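Local coordinates for catalase (Exiguobacterium oxidotolerans, PDB 2J2M), which breaks down hydrogen peroxide to water and oxygen as a heme-dependent catalase, at residues A[283-288]-A[421-426]; A[210-215]-A[326-331]. All coordinates share one frame; numbering follows the deposited sequence.

Interaction 1. Residues A[283-288]-A[421-426]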
ATOM      1  N   ASP A 283     -21.112  29.498  18.090  1.00  8.83           N
ATOM      2  CA  ASP A 283     -22.449  29.051  17.703  1.00  9.57           C
ATOM      3  C   ASP A 283     -23.290  30.230  17.198  1.00 10.03           C
ATOM      4  O   ASP A 283     -22.955  31.403  17.460  1.00  9.37           O
ATOM      5  CB  ASP A 283     -23.156  28.362  18.873  1.00  9.23           C
ATOM      6  CG  ASP A 283     -24.350  27.538  18.435  1.00 11.16           C
ATOM      7  OD1 ASP A 283     -24.644  27.483  17.216  1.00 16.06           O
ATOM      8  OD2 ASP A 283     -25.007  26.917  19.297  1.00 10.31           O
ATOM      9  N   TRP A 284     -24.337  29.901  16.430  1.00 10.26           N
ATOM     10  CA  TRP A 284     -25.321  30.872  15.954  1.00 10.89           C
ATOM     11  C   TRP A 284     -26.576  30.472  16.637  1.00 11.71           C
ATOM     12  O   TRP A 284     -27.240  29.521  16.203  1.00 12.44           O
ATOM     13  CB  TRP A 284     -25.588  30.772  14.455  1.00 10.12           C
ATOM     14  CG  TRP A 284     -24.495  31.161  13.549  1.00  8.83           C
ATOM     15  CD1 TRP A 284     -23.206  31.487  13.878  1.00  9.31           C
ATOM     16  CD2 TRP A 284     -24.580  31.232  12.130  1.00  8.89           C
ATOM     17  NE1 TRP A 284     -22.478  31.761  12.734  1.00  8.19           N
ATOM     18  CE2 TRP A 284     -23.302  31.621  11.649  1.00  8.65           C
ATOM     19  CE3 TRP A 284     -25.621  31.041  11.207  1.00  8.80           C
ATOM     20  CZ2 TRP A 284     -23.038  31.789  10.290  1.00  8.16           C
ATOM     21  CZ3 TRP A 284     -25.354  31.204   9.855  1.00  8.51           C
ATOM     22  CH2 TRP A 284     -24.071  31.570   9.413  1.00  8.98           C
ATOM     23  N   PHE A 285     -26.895  31.178  17.709  1.00 12.38           N
ATOM     24  CA  PHE A 285     -28.057  30.852  18.516  1.00 13.45           C
ATOM     25  C   PHE A 285     -29.321  30.998  17.681  1.00 14.22           C
ATOM     26  O   PHE A 285     -29.416  31.918  16.875  1.00 13.12           O
ATOM     27  CB  PHE A 285     -28.100  31.741  19.758  1.00 12.83           C
ATOM     28  CG  PHE A 285     -26.913  31.575  20.672  1.00 13.07           C
ATOM     29  CD1 PHE A 285     -26.176  32.681  21.083  1.00 12.70           C
ATOM     30  CD2 PHE A 285     -26.540  30.313  21.147  1.00 12.59           C
ATOM     31  CE1 PHE A 285     -25.081  32.541  21.980  1.00 12.99           C
ATOM     32  CE2 PHE A 285     -25.440  30.166  22.015  1.00 13.42           C
ATOM     33  CZ  PHE A 285     -24.714  31.287  22.433  1.00 12.65           C
ATOM     34  N   GLU A 286     -30.260  30.064  17.852  1.00 15.90           N
ATOM     35  CA  GLU A 286     -31.516  30.083  17.091  1.00 17.74           C
ATOM     36  C   GLU A 286     -32.237  31.394  17.365  1.00 18.66           C
ATOM     37  O   GLU A 286     -32.957  31.918  16.502  1.00 19.23           O
ATOM     38  CB  GLU A 286     -32.414  28.886  17.441  1.00 17.58           C
ATOM     39  CG  GLU A 286     -33.767  28.932  16.717  1.00 18.10           C
ATOM     40  CD  GLU A 286     -34.559  27.634  16.798  1.00 17.98           C
ATOM     41  OE1 GLU A 286     -34.243  26.781  17.648  1.00 19.16           O
ATOM     42  OE2 GLU A 286     -35.512  27.477  16.011  1.00 17.14           O
ATOM     43  N   ASP A 287     -32.001  31.900  18.576  1.00 19.80           N
ATOM     44  CA  ASP A 287     -32.446  33.196  19.067  1.00 21.14           C
ATOM     45  C   ASP A 287     -31.984  34.345  18.190  1.00 20.32           C
ATOM     46  O   ASP A 287     -32.708  35.333  18.008  1.00 20.69           O
ATOM     47  CB  ASP A 287     -31.852  33.436  20.469  1.00 21.86           C
ATOM     48  CG  ASP A 287     -32.821  33.113  21.567  1.00 27.22           C
ATOM     49  OD1 ASP A 287     -32.387  32.531  22.591  1.00 32.33           O
ATOM     50  OD2 ASP A 287     -34.034  33.420  21.416  1.00 31.62           O
ATOM     51  N   VAL A 288     -30.753  34.258  17.707  1.00 19.13           N
ATOM     52  CA  VAL A 288     -30.215  35.373  16.953  1.00 18.60           C
ATOM     53  C   VAL A 288     -30.382  35.150  15.450  1.00 18.23           C
ATOM     54  O   VAL A 288     -30.608  36.111  14.717  1.00 18.79           O
ATOM     55  CB  VAL A 288     -28.770  35.798  17.399  1.00 18.74           C
ATOM     56  CG1 VAL A 288     -28.525  35.476  18.893  1.00 16.85           C
ATOM     57  CG2 VAL A 288     -27.688  35.204  16.512  1.00 18.89           C
ATOM     58  N   PHE A 421     -14.081  33.430  25.680  1.00 13.43           N
ATOM     59  CA  PHE A 421     -14.778  33.168  26.951  1.00 12.86           C
ATOM     60  C   PHE A 421     -16.210  33.715  26.990  1.00 12.96           C
ATOM     61  O   PHE A 421     -17.050  33.239  27.763  1.00 12.95           O
ATOM     62  CB  PHE A 421     -13.974  33.757  28.127  1.00 12.45           C
ATOM     63  CG  PHE A 421     -12.522  33.342  28.145  1.00 11.42           C
ATOM     64  CD1 PHE A 421     -12.155  32.039  28.481  1.00  9.85           C
ATOM     65  CD2 PHE A 421     -11.524  34.254  27.822  1.00 11.53           C
ATOM     66  CE1 PHE A 421     -10.826  31.648  28.496  1.00 10.26           C
ATOM     67  CE2 PHE A 421     -10.176  33.868  27.816  1.00 11.39           C
ATOM     68  CZ  PHE A 421      -9.824  32.569  28.159  1.00 10.53           C
ATOM     69  N   GLY A 422     -16.478  34.709  26.147  1.00 13.34           N
ATOM     70  CA  GLY A 422     -17.733  35.452  26.178  1.00 13.13           C
ATOM     71  C   GLY A 422     -18.888  34.578  25.763  1.00 13.58           C
ATOM     72  O   GLY A 422     -19.892  34.484  26.487  1.00 14.30           O
ATOM     73  N   GLN A 423     -18.769  33.926  24.606  1.00 13.18           N
ATOM     74  CA  GLN A 423     -19.877  33.092  24.145  1.00 12.68           C
ATOM     75  C   GLN A 423     -20.051  31.821  24.996  1.00 12.63           C
ATOM     76  O   GLN A 423     -21.190  31.395  25.278  1.00 12.42           O
ATOM     77  CB  GLN A 423     -19.800  32.772  22.652  1.00 11.77           C
ATOM     78  CG  GLN A 423     -21.105  32.099  22.231  1.00 11.73           C
ATOM     79  CD  GLN A 423     -21.217  31.815  20.762  1.00 10.99           C
ATOM     80  OE1 GLN A 423     -20.945  30.695  20.325  1.00 10.52           O
ATOM     81  NE2 GLN A 423     -21.641  32.809  19.992  1.00  7.14           N
ATOM     82  N   ALA A 424     -18.920  31.237  25.402  1.00 12.49           N
ATOM     83  CA  ALA A 424     -18.904  30.129  26.360  1.00 12.87           C
ATOM     84  C   ALA A 424     -19.727  30.460  27.608  1.00 12.90           C
ATOM     85  O   ALA A 424     -20.538  29.640  28.065  1.00 12.49           O
ATOM     86  CB  ALA A 424     -17.481  29.791  26.745  1.00 12.98           C
ATOM     87  N   GLY A 425     -19.531  31.668  28.141  1.00 13.29           N
ATOM     88  CA  GLY A 425     -20.338  32.152  29.270  1.00 13.63           C
ATOM     89  C   GLY A 425     -21.820  32.181  28.961  1.00 14.04           C
ATOM     90  O   GLY A 425     -22.618  31.653  29.728  1.00 14.07           O
ATOM     91  N   GLU A 426     -22.191  32.797  27.837  1.00 14.79           N
ATOM     92  CA  GLU A 426     -23.586  32.821  27.378  1.00 16.04           C
ATOM     93  C   GLU A 426     -24.162  31.417  27.263  1.00 15.72           C
ATOM     94  O   GLU A 426     -25.282  31.175  27.712  1.00 16.22           O
ATOM     95  CB  GLU A 426     -23.721  33.525  26.027  1.00 16.32           C
ATOM     96  CG  GLU A 426     -23.319  35.005  26.019  1.00 18.16           C
ATOM     97  CD  GLU A 426     -23.307  35.570  24.616  1.00 19.30           C
ATOM     98  OE1 GLU A 426     -24.407  35.859  24.088  1.00 22.77           O
ATOM     99  OE2 GLU A 426     -22.199  35.711  24.037  1.00 23.68           O
TER
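Gln-423 OE1 accepts from Asp-283 N on a lone pair in its carbonyl plane, the N-H running almost straight at it (174°), and a weaker bond from Asn-175 ND2 reaches the same oxygen. The N-to-OE1 separation refines to 2.5 Å, short enough that its exact value is doubtful. Here the C-terminal helical region of the catalase fold meets the barrel region: Gln-423 sits in the first turn of helix 422-430, Asp-283 in the long loop between strands 257-265 and 292-302.

The same amide turns its other end back to that residue. Gln-423 NE2 gives a longer, more bent bond of 3.2 Å to Asp-283 O, so both backbone polar groups of one loop residue are read by one side chain. It spans the gap because CG is anti to the backbone N (chi1 -171°) and the chain stays extended to the amide. With both ends bonded, rotation of the amide is fixed.

Asp-283 turns its own carboxylate elsewhere, to a salt bridge with Arg-216. Phe-285 comes in from the loop side against the aliphatic part of Gln-423, its ring plane 49° from the amide, and Arg-430, further along the helix, makes a cation-pi contact with that ring. Phe-285 CZ rests 3.7 Å from Gln-423 CG, while Glu-426 OE1 lies 4.0 Å from Phe-285 CE1.

Interaction 2. Residues A[210-215]-A[326-331]. With HEM (protoporphyrin IX containing Fe), chain E.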
ATOM      1  N   THR A 210     -24.432  35.393  -2.894  1.00 11.51           N
ATOM      2  CA  THR A 210     -24.015  34.402  -1.889  1.00 10.64           C
ATOM      3  C   THR A 210     -24.429  34.768  -0.473  1.00 10.18           C
ATOM      4  O   THR A 210     -24.331  35.911  -0.089  1.00  9.72           O
ATOM      5  CB  THR A 210     -22.517  33.908  -2.053  1.00 10.52           C
ATOM      6  OG1 THR A 210     -21.917  33.647  -0.782  1.00  8.78           O
ATOM      7  CG2 THR A 210     -21.677  34.894  -2.822  1.00 10.72           C
ATOM      8  N   VAL A 211     -24.966  33.796   0.266  1.00 10.26           N
ATOM      9  CA  VAL A 211     -25.186  33.955   1.712  1.00 10.63           C
ATOM     10  C   VAL A 211     -24.347  32.927   2.491  1.00 10.78           C
ATOM     11  O   VAL A 211     -24.020  31.858   1.956  1.00 11.80           O
ATOM     12  CB  VAL A 211     -26.705  33.810   2.103  1.00 10.70           C
ATOM     13  CG1 VAL A 211     -27.545  34.974   1.544  1.00  9.62           C
ATOM     14  CG2 VAL A 211     -27.282  32.458   1.611  1.00 10.23           C
ATOM     15  N   TYR A 212     -24.006  33.255   3.734  1.00 10.97           N
ATOM     16  CA  TYR A 212     -23.464  32.286   4.698  1.00 11.01           C
ATOM     17  C   TYR A 212     -24.554  31.448   5.355  1.00 10.68           C
ATOM     18  O   TYR A 212     -25.557  31.973   5.844  1.00  9.55           O
ATOM     19  CB  TYR A 212     -22.662  32.978   5.810  1.00 11.55           C
ATOM     20  CG  TYR A 212     -21.342  33.561   5.350  1.00 12.29           C
ATOM     21  CD1 TYR A 212     -20.246  32.726   5.076  1.00 10.84           C
ATOM     22  CD2 TYR A 212     -21.188  34.937   5.202  1.00 10.78           C
ATOM     23  CE1 TYR A 212     -19.035  33.246   4.667  1.00 11.70           C
ATOM     24  CE2 TYR A 212     -19.974  35.479   4.780  1.00 13.45           C
ATOM     25  CZ  TYR A 212     -18.901  34.621   4.513  1.00 13.67           C
ATOM     26  OH  TYR A 212     -17.701  35.143   4.105  1.00 14.22           O
ATOM     27  N   ILE A 213     -24.323  30.139   5.407  1.00 10.63           N
ATOM     28  CA  ILE A 213     -25.331  29.233   5.949  1.00 10.58           C
ATOM     29  C   ILE A 213     -24.725  28.264   6.963  1.00 10.49           C
ATOM     30  O   ILE A 213     -23.571  27.851   6.823  1.00 10.25           O
ATOM     31  CB  ILE A 213     -26.082  28.445   4.823  1.00 10.00           C
ATOM     32  CG1 ILE A 213     -25.171  27.376   4.212  1.00  9.85           C
ATOM     33  CG2 ILE A 213     -26.614  29.392   3.734  1.00  9.27           C
ATOM     34  CD1 ILE A 213     -25.393  26.003   4.781  1.00  9.46           C
ATOM     35  N   LYS A 214     -25.523  27.937   7.978  1.00 10.56           N
ATOM     36  CA  LYS A 214     -25.242  26.865   8.928  1.00 10.40           C
ATOM     37  C   LYS A 214     -26.359  25.820   8.703  1.00 10.58           C
ATOM     38  O   LYS A 214     -27.501  26.169   8.303  1.00  9.52           O
ATOM     39  CB  LYS A 214     -25.309  27.414  10.356  1.00 10.54           C
ATOM     40  CG  LYS A 214     -24.150  27.080  11.310  1.00 11.12           C
ATOM     41  CD  LYS A 214     -22.912  27.859  10.959  1.00 11.08           C
ATOM     42  CE  LYS A 214     -22.317  28.617  12.133  1.00 12.35           C
ATOM     43  NZ  LYS A 214     -21.704  27.892  13.286  1.00 15.35           N
ATOM     44  N   LEU A 215     -26.023  24.549   8.949  1.00 10.28           N
ATOM     45  CA  LEU A 215     -26.954  23.450   8.744  1.00 10.00           C
ATOM     46  C   LEU A 215     -27.235  22.762  10.054  1.00 10.06           C
ATOM     47  O   LEU A 215     -26.342  22.615  10.879  1.00 10.65           O
ATOM     48  CB  LEU A 215     -26.400  22.466   7.728  1.00  9.55           C
ATOM     49  CG  LEU A 215     -26.919  22.403   6.284  1.00 11.14           C
ATOM     50  CD1 LEU A 215     -28.025  23.405   5.898  1.00  9.81           C
ATOM     51  CD2 LEU A 215     -25.756  22.421   5.273  1.00 11.13           C
ATOM     52  N   PRO A 326     -17.322  26.363   0.053  1.00  9.58           N
ATOM     53  CA  PRO A 326     -16.869  26.441   1.439  1.00  9.11           C
ATOM     54  C   PRO A 326     -16.730  27.885   1.928  1.00  9.48           C
ATOM     55  O   PRO A 326     -16.487  28.791   1.128  1.00  8.80           O
ATOM     56  CB  PRO A 326     -15.514  25.757   1.405  1.00  9.04           C
ATOM     57  CG  PRO A 326     -15.020  25.970  -0.006  1.00  9.91           C
ATOM     58  CD  PRO A 326     -16.248  25.937  -0.868  1.00  8.91           C
ATOM     59  N   SER A 327     -16.899  28.094   3.234  1.00  9.57           N
ATOM     60  CA  SER A 327     -16.541  29.367   3.809  1.00  9.96           C
ATOM     61  C   SER A 327     -15.037  29.450   4.099  1.00 10.17           C
ATOM     62  O   SER A 327     -14.337  28.427   4.145  1.00  9.61           O
ATOM     63  CB  SER A 327     -17.334  29.629   5.076  1.00  9.93           C
ATOM     64  OG  SER A 327     -16.892  28.788   6.125  1.00 12.36           O
ATOM     65  N   GLU A 328     -14.576  30.684   4.312  1.00 10.50           N
ATOM     66  CA  GLU A 328     -13.209  31.004   4.714  1.00 10.89           C
ATOM     67  C   GLU A 328     -12.829  30.449   6.114  1.00 10.82           C
ATOM     68  O   GLU A 328     -11.648  30.413   6.481  1.00 10.86           O
ATOM     69  CB  GLU A 328     -12.996  32.521   4.647  1.00 10.72           C
ATOM     70  CG  GLU A 328     -13.257  33.180   3.267  1.00 12.62           C
ATOM     71  CD  GLU A 328     -14.690  33.751   3.076  1.00 15.16           C
ATOM     72  OE1 GLU A 328     -15.633  33.380   3.812  1.00 13.19           O
ATOM     73  OE2 GLU A 328     -14.863  34.590   2.168  1.00 16.06           O
ATOM     74  N   ASP A 329     -13.815  29.989   6.877  1.00 11.07           N
ATOM     75  CA  ASP A 329     -13.573  29.289   8.175  1.00 11.48           C
ATOM     76  C   ASP A 329     -12.249  28.498   8.157  1.00 11.18           C
ATOM     77  O   ASP A 329     -12.096  27.559   7.364  1.00 11.72           O
ATOM     78  CB  ASP A 329     -14.770  28.380   8.512  1.00 10.87           C
ATOM     79  CG  ASP A 329     -14.653  27.705   9.895  1.00 12.00           C
ATOM     80  OD1 ASP A 329     -13.552  27.219  10.232  1.00 11.34           O
ATOM     81  OD2 ASP A 329     -15.681  27.620  10.627  1.00  9.96           O
ATOM     82  N   LYS A 330     -11.294  28.880   9.007  1.00 10.75           N
ATOM     83  CA  LYS A 330      -9.941  28.285   8.935  1.00 10.43           C
ATOM     84  C   LYS A 330      -9.830  26.838   9.426  1.00  9.82           C
ATOM     85  O   LYS A 330      -8.882  26.132   9.083  1.00 10.17           O
ATOM     86  CB  LYS A 330      -8.887  29.184   9.599  1.00 11.08           C
ATOM     87  CG  LYS A 330      -8.541  30.400   8.746  1.00 13.09           C
ATOM     88  CD  LYS A 330      -7.380  31.184   9.299  1.00 15.13           C
ATOM     89  CE  LYS A 330      -7.855  32.569   9.763  1.00 16.51           C
ATOM     90  NZ  LYS A 330      -6.731  33.529   9.936  1.00 15.26           N
ATOM     91  N   LEU A 331     -10.775  26.390  10.233  1.00  8.65           N
ATOM     92  CA  LEU A 331     -10.807  24.985  10.572  1.00  8.27           C
ATOM     93  C   LEU A 331     -11.365  24.185   9.355  1.00  8.07           C
ATOM     94  O   LEU A 331     -10.769  23.205   8.924  1.00  7.44           O
ATOM     95  CB  LEU A 331     -11.630  24.780  11.841  1.00  7.82           C
ATOM     96  CG  LEU A 331     -11.582  23.388  12.486  1.00  7.58           C
ATOM     97  CD1 LEU A 331     -10.252  23.134  13.206  1.00  2.00           C
ATOM     98  CD2 LEU A 331     -12.796  23.211  13.422  1.00  4.00           C
TER
HETATM   99  CHA HEM E 501     -13.431  12.127  10.293  1.00  3.98           C
HETATM  100  CHB HEM E 501     -16.390  15.604  12.019  1.00  6.34           C
HETATM  101  CHC HEM E 501     -12.628  18.617  12.232  1.00  6.29           C
HETATM  102  CHD HEM E 501      -9.862  15.427   9.903  1.00  4.88           C
HETATM  103  C1A HEM E 501     -14.576  12.808  10.698  1.00  6.13           C
HETATM  104  C2A HEM E 501     -15.947  12.304  10.711  1.00  5.62           C
HETATM  105  C3A HEM E 501     -16.763  13.273  11.192  1.00  4.93           C
HETATM  106  C4A HEM E 501     -15.941  14.413  11.503  1.00  5.13           C
HETATM  107  CMA HEM E 501     -18.297  13.227  11.395  1.00  2.00           C
HETATM  108  CAA HEM E 501     -16.350  10.876  10.258  1.00  5.83           C
HETATM  109  CBA HEM E 501     -16.758  10.801   8.785  1.00  5.01           C
HETATM  110  CGA HEM E 501     -17.177   9.371   8.526  1.00  5.17           C
HETATM  111  O1A HEM E 501     -16.473   8.644   7.774  1.00  5.66           O
HETATM  112  O2A HEM E 501     -18.216   8.946   9.101  1.00  6.18           O
HETATM  113  C1B HEM E 501     -15.653  16.749  12.170  1.00  5.89           C
HETATM  114  C2B HEM E 501     -16.163  18.080  12.459  1.00  7.89           C
HETATM  115  C3B HEM E 501     -15.107  18.890  12.517  1.00  7.84           C
HETATM  116  C4B HEM E 501     -13.916  18.115  12.268  1.00  6.94           C
HETATM  117  CMB HEM E 501     -17.654  18.494  12.617  1.00  5.61           C
HETATM  118  CAB HEM E 501     -15.106  20.410  12.748  1.00 10.47           C
HETATM  119  CBB HEM E 501     -15.893  20.982  13.653  1.00 15.44           C
HETATM  120  C1C HEM E 501     -11.568  18.085  11.547  1.00  5.11           C
HETATM  121  C2C HEM E 501     -10.344  18.762  11.166  1.00  6.55           C
HETATM  122  C3C HEM E 501      -9.595  17.855  10.508  1.00  6.58           C
HETATM  123  C4C HEM E 501     -10.314  16.593  10.468  1.00  5.68           C
HETATM  124  CMC HEM E 501      -9.987  20.256  11.426  1.00  4.58           C
HETATM  125  CAC HEM E 501      -8.182  18.047   9.907  1.00  7.14           C
HETATM  126  CBC HEM E 501      -7.993  18.695   8.752  1.00 10.79           C
HETATM  127  C1D HEM E 501     -10.521  14.222   9.804  1.00  4.94           C
HETATM  128  C2D HEM E 501      -9.972  13.024   9.200  1.00  4.20           C
HETATM  129  C3D HEM E 501     -11.095  11.993   9.310  1.00  4.31           C
HETATM  130  C4D HEM E 501     -12.204  12.671   9.974  1.00  5.10           C
HETATM  131  CMD HEM E 501      -8.565  12.857   8.535  1.00  4.43           C
HETATM  132  CAD HEM E 501     -11.074  10.536   8.813  1.00  4.17           C
HETATM  133  CBD HEM E 501     -11.900  10.483   7.526  1.00  4.86           C
HETATM  134  CGD HEM E 501     -11.700   9.187   6.763  1.00  5.99           C
HETATM  135  O1D HEM E 501     -10.779   8.361   7.071  1.00  6.14           O
HETATM  136  O2D HEM E 501     -12.475   8.987   5.804  1.00  4.56           O
HETATM  137  NA  HEM E 501     -14.629  14.103  11.185  1.00  6.43           N
HETATM  138  NB  HEM E 501     -14.280  16.804  12.065  1.00  5.79           N
HETATM  139  NC  HEM E 501     -11.513  16.775  11.102  1.00  6.39           N
HETATM  140  ND  HEM E 501     -11.817  13.973  10.229  1.00  5.69           N
HETATM  141 FE   HEM E 501     -13.127  15.488  10.861  1.00  6.69          FE
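Strand 210-219 of the catalase beta-barrel meets the loop that leads into helix 330-346, and one buried tyrosine makes most of the join. Tyr-212 donates its phenol proton from OH to Glu-328 OE1 over 2.7 Å. The oxygen is taken on its syn side, with the donor 23° out of the carboxylate plane, and the acid comes in at the ring's edge, in the ring plane, instead of over a face. The two side chains meet nearly at right angles. Glu-328 manages this by a turn about its CB-CG bond (chi2 94°), which brings its carboxylate round to the phenol. Its second oxygen, OE2, makes a salt bridge to Lys-202 of the adjoining strand 201-204, so the buried carboxylate has a partner on each oxygen and would probably remain ionised.

Next to it, Ser-327 CB touches the same ring edge, 4.0 Å from Tyr-212 CE1. The hydroxyl of Ser-327 has its main partner in Ser-200 O; Asp-329 N makes only a weak bond to it.

Asp-329 then caps the helix. Its OD1 accepts from Leu-331 N at 2.9 Å, met nearly along the C-O direction, and from Leu-332 N as well, while OD2 bonds His-199 ND1. Leu-331 itself reaches the heme: its CD1 lies 3.4 Å from the porphyrin methyl CMC. Arg-28 of a second subunit packs on Glu-328, so the loop also faces the tetramer interface. Gln-343 and Arg-346, late in the same helix, bond the heme, as expected of the helix that in heme catalases carries the proximal tyrosine, here started by an aspartate N-cap.

Only interaction 2 includes strand 210-219; the loop of interaction 1 lies against the same strand through Trp-284 and Arg-216. Interaction 2 is wholly buried and relies on an acid, probably ionised, with a partner on each oxygen; its 326-331 segment reaches the heme through Leu-331 and borders a second subunit. Interaction 1 lies farther from the centre of the chain, is only partly buried, and no other subunit touches it; there a neutral amide reads backbone, with an aromatic ring beside it. Trp-284 joins the two: its indole makes a cation-pi contact with Lys-214, and the ring atom Trp-284 CH2 lies 3.9 Å from Tyr-212 O.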